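Uncharacterized protein MG376 homolog (Mycoplasma pneumoniae, PDB 2HQL) probably binds single-stranded DNA, using an OB fold. Local coordinates at residues I50-N53 with G54-Y58. Residues are numbered along the deposited sequence; the frame is centred on the assembly and turned at random.
Sequences IYAN and GQLAY
A52, on strand 42-53, meets the first turn of helix 54-64, touching L56 and A57 with its methyl group and carbonyl oxygen. The apolar part of this local contact is small. A52 CB lies 4.0 Å from L56 CG. With CG anti to the backbone N (chi1 -169°), L56 sets its branch point beside A52. A57 contributes from the next position, the CB atoms of A52 and A57 being 4.5 Å apart.

Methyl groups also rest against backbone carbonyl oxygens, in contacts that are not hydrogen bonds. A52 CB is 3.6 Å from L56 O. In the reverse sense, A57 CB packs 3.4 Å from A52 O.

The polar part is carried by the backbone. A57 N donates to N53 O over 3.3 Å, but the N-H...O angle of 124° marks a weak bond. A57 N also donates to G54 O at 3.2 Å, so its N-H is shared between two carbonyls within the turn.

The positive phi of G54, which favours glycine, accompanies the turn from strand to helix, and the short axes of the two stand at 126°. A57 continues onto F29 of strand 28-39 and L56 onto I96 of strand 86-96, which seats the helix between neighbours of its parent strand. A helix placed between the third and fourth strands is characteristic of the OB fold. The chemistry thus implies a close junction: one N-H is divided between two carbonyls, with just the N53 branch weak, and small methyl groups let the short axes of strand and helix approach to 5.1 Å.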
loop_
_atom_site.group_PDB
_atom_site.type_symbol
_atom_site.label_atom_id
_atom_site.label_comp_id
_atom_site.label_asym_id
_atom_site.label_seq_id
_atom_site.Cartn_x
_atom_site.Cartn_y
_atom_site.Cartn_z
ATOM N N ILE A 50 -0.602 3.791 9.428
ATOM C CA ILE A 50 0.559 2.955 9.646
ATOM C C ILE A 50 0.566 2.556 11.114
ATOM O O ILE A 50 -0.096 3.190 11.935
ATOM C CB ILE A 50 1.853 3.726 9.296
ATOM C CG1 ILE A 50 1.996 4.960 10.187
ATOM C CG2 ILE A 50 1.806 4.186 7.843
ATOM C CD1 ILE A 50 3.307 5.685 10.004
ATOM N N TYR A 51 1.289 1.490 11.446
ATOM C CA TYR A 51 1.368 1.053 12.838
ATOM C C TYR A 51 2.687 0.355 13.118
ATOM O O TYR A 51 3.474 0.124 12.205
ATOM C CB TYR A 51 0.211 0.110 13.210
ATOM C CG TYR A 51 0.230 -1.245 12.539
ATOM C CD1 TYR A 51 -0.379 -1.437 11.298
ATOM C CD2 TYR A 51 0.853 -2.337 13.143
ATOM C CE1 TYR A 51 -0.369 -2.693 10.673
ATOM C CE2 TYR A 51 0.871 -3.598 12.526
ATOM C CZ TYR A 51 0.257 -3.764 11.290
ATOM O OH TYR A 51 0.273 -4.992 10.666
ATOM N N ALA A 52 2.916 0.033 14.391
ATOM C CA ALA A 52 4.127 -0.651 14.825
ATOM C C ALA A 52 3.873 -1.393 16.132
ATOM O O ALA A 52 2.983 -1.039 16.902
ATOM C CB ALA A 52 5.255 0.348 15.007
ATOM N N ASN A 53 4.667 -2.429 16.368
ATOM C CA ASN A 53 4.558 -3.240 17.573
ATOM C C ASN A 53 5.871 -3.247 18.365
ATOM O O ASN A 53 6.905 -2.786 17.871
ATOM C CB ASN A 53 4.188 -4.671 17.192
ATOM C CG ASN A 53 2.759 -4.794 16.737
ATOM O OD1 ASN A 53 1.842 -4.874 17.555
ATOM N ND2 ASN A 53 2.556 -4.798 15.432
ATOM N N GLY A 54 5.802 -3.752 19.594
ATOM C CA GLY A 54 6.966 -3.857 20.458
ATOM C C GLY A 54 7.780 -2.604 20.703
ATOM O O GLY A 54 7.235 -1.539 20.987
ATOM N N GLN A 55 9.098 -2.738 20.623
ATOM C CA GLN A 55 9.979 -1.600 20.824
ATOM C C GLN A 55 9.640 -0.473 19.860
ATOM O O GLN A 55 9.488 0.684 20.266
ATOM C CB GLN A 55 11.441 -1.993 20.602
ATOM C CG GLN A 55 12.031 -2.904 21.667
ATOM C CD GLN A 55 13.542 -2.758 21.789
ATOM O OE1 GLN A 55 14.193 -3.525 22.499
ATOM N NE2 GLN A 55 14.105 -1.762 21.101
ATOM N N LEU A 56 9.525 -0.826 18.582
ATOM C CA LEU A 56 9.237 0.130 17.515
ATOM C C LEU A 56 7.929 0.918 17.670
ATOM O O LEU A 56 7.762 1.960 17.044
ATOM C CB LEU A 56 9.279 -0.593 16.165
ATOM C CG LEU A 56 9.264 0.213 14.858
ATOM C CD1 LEU A 56 10.293 1.323 14.903
ATOM C CD2 LEU A 56 9.546 -0.728 13.691
ATOM N N ALA A 57 7.009 0.428 18.501
ATOM C CA ALA A 57 5.753 1.142 18.736
ATOM C C ALA A 57 6.084 2.352 19.596
ATOM O O ALA A 57 5.542 3.440 19.417
ATOM C CB ALA A 57 4.752 0.248 19.461
ATOM N N TYR A 58 7.000 2.142 20.530
ATOM C CA TYR A 58 7.449 3.183 21.436
ATOM C C TYR A 58 8.380 4.181 20.761
ATOM O O TYR A 58 8.474 5.336 21.189
ATOM C CB TYR A 58 8.118 2.536 22.635
ATOM C CG TYR A 58 7.112 1.943 23.575
ATOM C CD1 TYR A 58 6.365 2.763 24.423
ATOM C CD2 TYR A 58 6.882 0.571 23.608
ATOM C CE1 TYR A 58 5.417 2.233 25.288
ATOM C CE2 TYR A 58 5.932 0.027 24.467
ATOM C CZ TYR A 58 5.203 0.864 25.307
ATOM O OH TYR A 58 4.271 0.338 26.180
#